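Local structure of putative endo-1,4-beta-xylanase (Bacteroides thetaiotaomicron VPI-5482, 5MSX) at residues G280-N285 with K338-K343; G254-G259 with D344-R349; S38-N43 with P94-F99. The protein probably hydrolyses O-glycosidic bonds as a family 43 glycoside hydrolase, an arabinofuranosidase-type enzyme associated with the breakdown of plant pectin. One frame throughout, in Å; residues are numbered along the deposited sequence.

Contact 1: G280-N285 with K338-K343. With EDO (1,2-ethanediol), chain B.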
loop_
_atom_site.group_PDB
_atom_site.type_symbol
_atom_site.label_atom_id
_atom_site.label_comp_id
_atom_site.label_asym_id
_atom_site.label_seq_id
_atom_site.Cartn_x
_atom_site.Cartn_y
_atom_site.Cartn_z
ATOM N N GLY C 280 37.195 -16.153 -5.724
ATOM C CA GLY C 280 37.457 -15.951 -7.122
ATOM C C GLY C 280 38.886 -15.535 -7.404
ATOM O O GLY C 280 39.840 -16.171 -6.913
ATOM N N ARG C 281 39.026 -14.465 -8.184
ATOM C CA ARG C 281 40.331 -13.972 -8.578
ATOM C C ARG C 281 40.786 -12.812 -7.697
ATOM O O ARG C 281 41.596 -11.991 -8.160
ATOM C CB ARG C 281 40.334 -13.558 -10.055
ATOM C CG ARG C 281 40.130 -14.695 -11.041
ATOM C CD ARG C 281 38.662 -15.090 -11.185
ATOM N NE ARG C 281 38.410 -15.813 -12.418
ATOM C CZ ARG C 281 37.324 -16.555 -12.651
ATOM N NH1 ARG C 281 36.338 -16.643 -11.759
ATOM N NH2 ARG C 281 37.210 -17.201 -13.798
ATOM N N ARG C 282 40.268 -12.763 -6.454
ATOM C CA ARG C 282 40.573 -11.744 -5.428
ATOM C C ARG C 282 39.822 -10.429 -5.672
ATOM O O ARG C 282 39.404 -10.159 -6.781
ATOM C CB ARG C 282 42.118 -11.490 -5.261
ATOM C CG ARG C 282 42.664 -10.186 -5.857
ATOM C CD ARG C 282 44.180 -10.204 -5.963
ATOM N NE ARG C 282 44.824 -10.459 -4.670
ATOM C CZ ARG C 282 45.171 -9.523 -3.790
ATOM N NH1 ARG C 282 45.765 -9.867 -2.647
ATOM N NH2 ARG C 282 44.947 -8.231 -4.031
ATOM N N SER C 283 39.725 -9.616 -4.619
ATOM C CA SER C 283 39.058 -8.303 -4.657
ATOM C C SER C 283 37.647 -8.487 -5.266
ATOM O O SER C 283 36.948 -9.469 -4.946
ATOM C CB SER C 283 39.954 -7.295 -5.417
ATOM O OG SER C 283 39.378 -5.995 -5.470
ATOM N N THR C 284 37.252 -7.615 -6.186
ATOM C CA THR C 284 35.914 -7.660 -6.769
ATOM C C THR C 284 35.957 -8.412 -8.092
ATOM O O THR C 284 35.545 -7.890 -9.114
ATOM C CB THR C 284 35.371 -6.228 -6.991
ATOM O OG1 THR C 284 36.371 -5.449 -7.636
ATOM C CG2 THR C 284 35.024 -5.550 -5.689
ATOM N N ASN C 285 36.478 -9.627 -8.071
ATOM C CA ASN C 285 36.458 -10.523 -9.206
ATOM C C ASN C 285 35.902 -11.857 -8.681
ATOM O O ASN C 285 36.554 -12.881 -8.724
ATOM C CB ASN C 285 37.864 -10.694 -9.791
ATOM C CG ASN C 285 38.466 -9.378 -10.231
ATOM O OD1 ASN C 285 37.934 -8.715 -11.086
ATOM N ND2 ASN C 285 39.542 -8.984 -9.603
ATOM N N LYS C 338 48.289 -15.700 -11.978
ATOM C CA LYS C 338 48.687 -16.307 -10.736
ATOM C C LYS C 338 48.008 -15.446 -9.668
ATOM O O LYS C 338 48.407 -14.304 -9.445
ATOM C CB LYS C 338 50.231 -16.298 -10.605
ATOM C CG LYS C 338 50.976 -17.114 -11.674
ATOM C CD LYS C 338 50.500 -18.571 -11.641
ATOM C CE LYS C 338 51.319 -19.606 -12.415
ATOM N NZ LYS C 338 51.055 -20.995 -11.876
ATOM N N ILE C 339 46.947 -15.972 -9.053
ATOM C CA ILE C 339 46.095 -15.154 -8.181
ATOM C C ILE C 339 46.731 -15.022 -6.780
ATOM O O ILE C 339 47.057 -16.013 -6.121
ATOM C CB ILE C 339 44.664 -15.712 -8.119
ATOM C CG1 ILE C 339 44.061 -15.768 -9.543
ATOM C CG2 ILE C 339 43.789 -14.867 -7.204
ATOM C CD1 ILE C 339 42.960 -16.765 -9.692
ATOM N N GLU C 340 46.887 -13.783 -6.352
ATOM C CA GLU C 340 47.470 -13.470 -5.058
ATOM C C GLU C 340 46.388 -13.648 -3.984
ATOM O O GLU C 340 45.284 -13.125 -4.129
ATOM C CB GLU C 340 48.009 -12.026 -5.067
ATOM C CG GLU C 340 49.351 -11.845 -4.387
ATOM C CD GLU C 340 50.457 -12.687 -5.027
ATOM O OE1 GLU C 340 50.705 -12.582 -6.242
ATOM O OE2 GLU C 340 51.090 -13.467 -4.304
ATOM N N PRO C 341 46.689 -14.396 -2.915
ATOM C CA PRO C 341 45.737 -14.487 -1.804
ATOM C C PRO C 341 45.574 -13.156 -1.080
ATOM O O PRO C 341 46.297 -12.203 -1.384
ATOM C CB PRO C 341 46.362 -15.523 -0.861
ATOM C CG PRO C 341 47.797 -15.607 -1.247
ATOM C CD PRO C 341 47.931 -15.154 -2.667
ATOM N N MET C 342 44.639 -13.106 -0.132
ATOM C CA MET C 342 44.372 -11.893 0.636
ATOM C C MET C 342 44.541 -12.153 2.133
ATOM O O MET C 342 45.412 -11.575 2.744
ATOM C CB MET C 342 42.993 -11.338 0.291
ATOM C CG MET C 342 42.831 -9.866 0.632
ATOM S SD MET C 342 43.370 -8.749 -0.683
ATOM C CE MET C 342 41.971 -8.895 -1.788
ATOM N N LYS C 343 43.734 -13.038 2.703
ATOM C CA LYS C 343 43.799 -13.407 4.109
ATOM C C LYS C 343 44.204 -14.859 4.385
ATOM O O LYS C 343 44.468 -15.215 5.537
ATOM C CB LYS C 343 42.433 -13.159 4.735
ATOM C CG LYS C 343 42.053 -11.685 4.747
ATOM C CD LYS C 343 40.751 -11.490 5.505
ATOM C CE LYS C 343 40.544 -10.057 5.972
ATOM N NZ LYS C 343 39.205 -9.920 6.614
HETATM C C1 EDO B . 41.674 -6.359 -9.380
HETATM O O1 EDO B . 41.104 -6.571 -10.677
HETATM C C2 EDO B . 41.068 -5.120 -8.731
HETATM O O2 EDO B . 39.741 -4.851 -9.210
#
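R282 reaches across to the backbone of 338-343 and spends two N-H groups on two successive carbonyls. Its NE donates to E340 O at 2.8 Å, nearly straight at 175°. Its NH1 donates to P341 O at 2.7 Å, a more bent bond. Both acceptors lie in the guanidinium plane, at its edge. Each carbonyl is met from above its own plane and not on a lone pair. M342 covers one guanidinium face. Its SD comes within 3.3 Å of R282 NH1, and its CE lies over the rim of that face. The two side chains cross at about a right angle. This joins the loop between strands 272-278 and 287-293, in the family 43 range, to the chain running on from strand 337-339.

The second patch is apolar. I339 points at the loop and lays CG2 against R281 C, while its CD1 meets R281 CG at 3.8 Å. R281 then turns away through a bend at chi2 (80°). Its guanidinium forms a salt bridge with E351 and a cation-pi contact with F25.

Within the loop, R281 N bonds to N285 O, and N285 ND2 donates to R282 O at 3.1 Å. The same ND2 donates to O1 of a 1,2-ethanediol. On the other segment, E221 accepts from M342 N and K343 N.

The R282 charge thus meets neutral carbonyls. The E340 carboxylate stays apart, with OE1 6.4 Å from R282 NE. Two bonds lying in the guanidinium plane hold the group against rotation, and the carbonyl dipoles probably offset part of its charge.

Contact 2: G254-G259 with D344-R349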
loop_
_atom_site.group_PDB
_atom_site.type_symbol
_atom_site.label_atom_id
_atom_site.label_comp_id
_atom_site.label_asym_id
_atom_site.label_seq_id
_atom_site.Cartn_x
_atom_site.Cartn_y
_atom_site.Cartn_z
ATOM N N GLY C 254 38.583 -26.803 -2.902
ATOM C CA GLY C 254 39.069 -25.533 -3.480
ATOM C C GLY C 254 37.972 -24.453 -3.543
ATOM O O GLY C 254 37.842 -23.753 -4.564
ATOM N N ILE C 255 37.186 -24.329 -2.463
ATOM C CA ILE C 255 36.094 -23.337 -2.382
ATOM C C ILE C 255 36.340 -22.413 -1.203
ATOM O O ILE C 255 36.216 -22.831 -0.059
ATOM C CB ILE C 255 34.711 -24.016 -2.304
ATOM C CG1 ILE C 255 34.468 -24.804 -3.607
ATOM C CG2 ILE C 255 33.584 -22.982 -2.086
ATOM C CD1 ILE C 255 33.376 -25.848 -3.504
ATOM N N PHE C 256 36.716 -21.169 -1.504
ATOM C CA PHE C 256 37.207 -20.210 -0.519
ATOM C C PHE C 256 36.220 -19.061 -0.276
ATOM O O PHE C 256 35.750 -18.420 -1.224
ATOM C CB PHE C 256 38.543 -19.626 -1.002
ATOM C CG PHE C 256 39.657 -20.633 -1.060
ATOM C CD1 PHE C 256 39.870 -21.394 -2.204
ATOM C CD2 PHE C 256 40.485 -20.833 0.039
ATOM C CE1 PHE C 256 40.899 -22.334 -2.256
ATOM C CE2 PHE C 256 41.510 -21.778 -0.001
ATOM C CZ PHE C 256 41.727 -22.515 -1.155
ATOM N N GLY C 257 35.924 -18.807 0.995
ATOM C CA GLY C 257 35.214 -17.602 1.405
ATOM C C GLY C 257 33.804 -17.556 0.846
ATOM O O GLY C 257 33.484 -16.640 0.091
ATOM N N PRO C 258 32.967 -18.569 1.184
ATOM C CA PRO C 258 31.568 -18.621 0.760
ATOM C C PRO C 258 30.688 -17.621 1.489
ATOM O O PRO C 258 30.022 -17.951 2.488
ATOM C CB PRO C 258 31.153 -20.064 1.062
ATOM C CG PRO C 258 31.979 -20.437 2.199
ATOM C CD PRO C 258 33.327 -19.788 1.934
ATOM N N GLY C 259 30.668 -16.399 0.960
ATOM C CA GLY C 259 29.962 -15.292 1.596
ATOM C C GLY C 259 28.707 -14.764 0.923
ATOM O O GLY C 259 27.979 -15.474 0.258
ATOM N N ASP C 344 44.258 -15.698 3.347
ATOM C CA ASP C 344 44.550 -17.132 3.506
ATOM C C ASP C 344 45.767 -17.441 2.647
ATOM O O ASP C 344 45.627 -17.638 1.428
ATOM C CB ASP C 344 43.369 -17.981 3.048
ATOM C CG ASP C 344 43.545 -19.457 3.342
ATOM O OD1 ASP C 344 44.701 -19.954 3.587
ATOM O OD2 ASP C 344 42.480 -20.119 3.333
ATOM N N PRO C 345 46.958 -17.520 3.270
ATOM C CA PRO C 345 48.143 -17.764 2.433
ATOM C C PRO C 345 48.151 -19.104 1.680
ATOM O O PRO C 345 48.979 -19.268 0.782
ATOM C CB PRO C 345 49.334 -17.627 3.412
ATOM C CG PRO C 345 48.764 -17.310 4.758
ATOM C CD PRO C 345 47.279 -17.506 4.716
ATOM N N THR C 346 47.258 -20.037 2.032
ATOM C CA THR C 346 47.109 -21.301 1.297
ATOM C C THR C 346 46.204 -21.237 0.059
ATOM O O THR C 346 46.095 -22.228 -0.653
ATOM C CB THR C 346 46.602 -22.467 2.197
ATOM O OG1 THR C 346 45.200 -22.316 2.482
ATOM C CG2 THR C 346 47.387 -22.530 3.490
ATOM N N CYS C 347 45.528 -20.110 -0.177
ATOM C CA CYS C 347 44.655 -19.976 -1.341
ATOM C C CYS C 347 45.449 -19.538 -2.576
ATOM O O CYS C 347 45.554 -18.347 -2.873
ATOM C CB CYS C 347 43.494 -19.012 -1.083
ATOM S SG CYS C 347 42.451 -18.812 -2.554
ATOM N N LEU C 348 45.953 -20.525 -3.316
ATOM C CA LEU C 348 46.982 -20.306 -4.313
ATOM C C LEU C 348 46.534 -20.956 -5.621
ATOM O O LEU C 348 46.712 -22.171 -5.853
ATOM C CB LEU C 348 48.285 -20.896 -3.806
ATOM C CG LEU C 348 48.883 -20.291 -2.519
ATOM C CD1 LEU C 348 49.973 -21.181 -1.899
ATOM C CD2 LEU C 348 49.444 -18.897 -2.775
ATOM N N ARG C 349 45.921 -20.145 -6.472
ATOM C CA ARG C 349 45.304 -20.634 -7.676
ATOM C C ARG C 349 45.831 -19.930 -8.893
ATOM O O ARG C 349 46.328 -18.816 -8.825
ATOM C CB ARG C 349 43.773 -20.450 -7.586
ATOM C CG ARG C 349 43.193 -21.211 -6.407
ATOM C CD ARG C 349 41.688 -21.377 -6.498
ATOM N NE ARG C 349 40.967 -20.147 -6.229
ATOM C CZ ARG C 349 39.670 -20.096 -5.908
ATOM N NH1 ARG C 349 38.932 -21.222 -5.818
ATOM N NH2 ARG C 349 39.102 -18.910 -5.669
#
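F256 lies with one ring face against C347. In this Cys sulfur-aromatic contact, C347 SG is 3.6 Å from the centroid of the F256 ring and 9° off its normal. C347 CB lies over the same face as a CH-pi partner, 3.6 Å from F256 CE2. The cysteine places SG there by setting it anti to the backbone N.

Two polar groups approach the ring edge. D344 OD2 is 3.8 Å from F256 CE2, with the carboxylate turned 73° from the ring. R349 NH1 is 3.7 Å from F256 CD1. The ring edge sits over the guanidinium face, with the planes 76° apart. The R349 salt bridge is to E278, which also accepts from F256 N.

D344 OD1 accepts from T346 N, an Asx turn, and also from T346 OG1, both from one face of the carboxylate. Y251 bonds to OD2.

The contact joins the loop before strand 261-264, in the family 43 range, to the type I turn D344-C347, in the F5/8 type C range. The ring offers its face to sulfur. Its edge lies near D344 OD2, whose charge probably suits the ring hydrogens, while R349 NH1, also near the edge, has its charge met by E278.

Contact 3: S38-N43 with P94-F99. With EDO (1,2-ethanediol), chain G; EDO (1,2-ethanediol), chain V.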
loop_
_atom_site.group_PDB
_atom_site.type_symbol
_atom_site.label_atom_id
_atom_site.label_comp_id
_atom_site.label_asym_id
_atom_site.label_seq_id
_atom_site.Cartn_x
_atom_site.Cartn_y
_atom_site.Cartn_z
ATOM N N SER C 38 20.815 -11.845 -5.043
ATOM C CA SER C 38 19.462 -12.013 -4.552
ATOM C C SER C 38 18.731 -12.695 -5.652
ATOM O O SER C 38 18.553 -12.122 -6.710
ATOM C CB SER C 38 18.818 -10.655 -4.248
ATOM O OG SER C 38 19.436 -10.073 -3.116
ATOM N N ILE C 39 18.383 -13.960 -5.434
ATOM C CA ILE C 39 17.794 -14.787 -6.453
ATOM C C ILE C 39 16.390 -15.192 -6.005
ATOM O O ILE C 39 16.157 -15.491 -4.827
ATOM C CB ILE C 39 18.671 -16.006 -6.725
ATOM C CG1 ILE C 39 20.046 -15.562 -7.296
ATOM C CG2 ILE C 39 17.963 -16.980 -7.666
ATOM C CD1 ILE C 39 21.136 -16.611 -7.106
ATOM N N GLN C 40 15.447 -15.174 -6.940
ATOM C CA GLN C 40 14.040 -15.414 -6.610
ATOM C C GLN C 40 13.261 -15.837 -7.841
ATOM O O GLN C 40 13.636 -15.501 -8.953
ATOM C CB GLN C 40 13.419 -14.138 -5.969
ATOM C CG GLN C 40 13.413 -12.946 -6.898
ATOM C CD GLN C 40 12.998 -11.641 -6.260
ATOM O OE1 GLN C 40 13.727 -10.655 -6.356
ATOM N NE2 GLN C 40 11.814 -11.607 -5.629
ATOM N N GLU C 41 12.195 -16.595 -7.639
ATOM C CA GLU C 41 11.252 -16.859 -8.692
ATOM C C GLU C 41 10.122 -15.852 -8.603
ATOM O O GLU C 41 9.565 -15.667 -7.526
ATOM C CB GLU C 41 10.689 -18.258 -8.572
ATOM C CG GLU C 41 9.707 -18.639 -9.664
ATOM C CD GLU C 41 9.257 -20.097 -9.579
ATOM O OE1 GLU C 41 9.590 -20.780 -8.590
ATOM O OE2 GLU C 41 8.576 -20.570 -10.521
ATOM N N ILE C 42 9.806 -15.198 -9.724
ATOM C CA ILE C 42 8.699 -14.267 -9.807
ATOM C C ILE C 42 7.879 -14.615 -11.041
ATOM O O ILE C 42 8.392 -14.553 -12.154
ATOM C CB ILE C 42 9.150 -12.803 -9.957
ATOM C CG1 ILE C 42 10.132 -12.403 -8.862
ATOM C CG2 ILE C 42 7.936 -11.851 -9.929
ATOM C CD1 ILE C 42 10.700 -11.006 -9.062
ATOM N N ASN C 43 6.618 -14.987 -10.838
ATOM C CA ASN C 43 5.707 -15.330 -11.933
ATOM C C ASN C 43 6.273 -16.386 -12.888
ATOM O O ASN C 43 6.292 -16.203 -14.096
ATOM C CB ASN C 43 5.330 -14.066 -12.719
ATOM C CG ASN C 43 4.695 -13.006 -11.848
ATOM O OD1 ASN C 43 4.024 -13.296 -10.836
ATOM N ND2 ASN C 43 4.869 -11.777 -12.243
ATOM N N PRO C 94 21.785 -5.376 -4.007
ATOM C CA PRO C 94 20.338 -5.184 -4.006
ATOM C C PRO C 94 19.635 -6.330 -3.285
ATOM O O PRO C 94 20.067 -7.517 -3.372
ATOM C CB PRO C 94 19.963 -5.247 -5.487
ATOM C CG PRO C 94 21.022 -6.089 -6.092
ATOM C CD PRO C 94 22.276 -5.858 -5.300
ATOM N N SER C 95 18.536 -5.971 -2.636
ATOM C CA SER C 95 17.640 -6.939 -2.029
ATOM C C SER C 95 16.945 -7.718 -3.115
ATOM O O SER C 95 17.155 -7.479 -4.301
ATOM C CB SER C 95 16.606 -6.203 -1.172
ATOM O OG SER C 95 15.764 -5.407 -2.001
ATOM N N LYS C 96 16.127 -8.676 -2.712
ATOM C CA LYS C 96 15.084 -9.208 -3.588
ATOM C C LYS C 96 14.071 -8.114 -3.965
ATOM O O LYS C 96 13.964 -7.093 -3.276
ATOM C CB LYS C 96 14.378 -10.370 -2.931
ATOM C CG LYS C 96 15.254 -11.599 -2.980
ATOM C CD LYS C 96 14.662 -12.786 -2.304
ATOM C CE LYS C 96 15.820 -13.668 -1.859
ATOM N NZ LYS C 96 15.263 -14.939 -1.437
ATOM N N ALA C 97 13.420 -8.305 -5.106
ATOM C CA ALA C 97 12.334 -7.425 -5.545
ATOM C C ALA C 97 11.108 -7.845 -4.732
ATOM O O ALA C 97 10.730 -8.986 -4.795
ATOM C CB ALA C 97 12.077 -7.596 -7.036
ATOM N N ILE C 98 10.544 -6.944 -3.936
ATOM C CA ILE C 98 9.443 -7.281 -2.995
ATOM C C ILE C 98 8.101 -6.778 -3.557
ATOM O O ILE C 98 7.966 -5.596 -3.864
ATOM C CB ILE C 98 9.706 -6.635 -1.617
ATOM C CG1 ILE C 98 11.149 -6.928 -1.153
ATOM C CG2 ILE C 98 8.699 -7.125 -0.578
ATOM C CD1 ILE C 98 11.451 -8.412 -0.976
ATOM N N PHE C 99 7.123 -7.662 -3.697
ATOM C CA PHE C 99 5.803 -7.250 -4.184
ATOM C C PHE C 99 4.952 -6.691 -3.050
ATOM O O PHE C 99 4.736 -7.364 -2.081
ATOM C CB PHE C 99 5.064 -8.390 -4.866
ATOM C CG PHE C 99 3.762 -7.959 -5.449
ATOM C CD1 PHE C 99 3.733 -7.253 -6.634
ATOM C CD2 PHE C 99 2.574 -8.204 -4.782
ATOM C CE1 PHE C 99 2.525 -6.828 -7.182
ATOM C CE2 PHE C 99 1.367 -7.769 -5.305
ATOM C CZ PHE C 99 1.339 -7.082 -6.501
HETATM C C1 EDO G . 3.675 -11.229 -7.276
HETATM O O1 EDO G . 4.895 -11.314 -8.000
HETATM C C2 EDO G . 2.702 -12.095 -8.043
HETATM O O2 EDO G . 2.678 -11.699 -9.428
HETATM C C1 EDO V . 12.128 -16.536 -2.561
HETATM O O1 EDO V . 12.331 -17.876 -2.073
HETATM C C2 EDO V . 11.335 -16.536 -3.850
HETATM O O2 EDO V . 11.730 -17.613 -4.711
#
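S38 and Q40 join strand 37-42 to the loop leading into strand 98-100, a buried side-chain-to-backbone contact inside the GH43 catalytic domain. The two segments run nearly the same way. The Q40 amide pairs with both polar groups of A97: A97 N donates to Q40 OE1 at 2.7 Å, and Q40 NE2 donates to A97 O at 3.0 Å. Both bonds use lone pairs in the carbonyl planes, and both are fairly straight, at 161° and 167°. Chi1 of 62° sets CG between the backbone N and carbonyl carbon, and the extended chain then carries the amide across.

With an alanine at this position, A97 N and O would probably lose both partners, and a gap would open beside K96. K96 lays its CB 3.5 Å from Q40 OE1 and runs on past I39 O to bond with V263 O. I42 CD1 touches A97 CB at 4.2 Å.

At the other end, S38 OG donates to P94 O at 2.6 Å, in the carbonyl plane. S38 lies near a bound calcium ion, and P94 is close to D36, the predicted proton acceptor. The arrangement fits the five-bladed beta-propeller of GH43, joining successive blades near the central active site.

How the contacts relate
From the N terminus, contact 3 comes first. It joins 38-43 to 94-99 and closes its loop well before the others open. Contact 2 opens next at 254-259. Contact 1 opens at 280-285 and closes at 338-343, just before contact 2 closes at 344-349. Contact 1 is therefore nested inside contact 2. These two touch: I339 N probably bonds to R349 O, and P341 packs on C347 and L348. Together they tie late loops of the catalytic domain to the 338-349 chain, part of which lies in the F5/8 type C range. Contact 3 lies about 29 Å away, centre to centre, across the chain's centre, and joins parts within the catalytic domain.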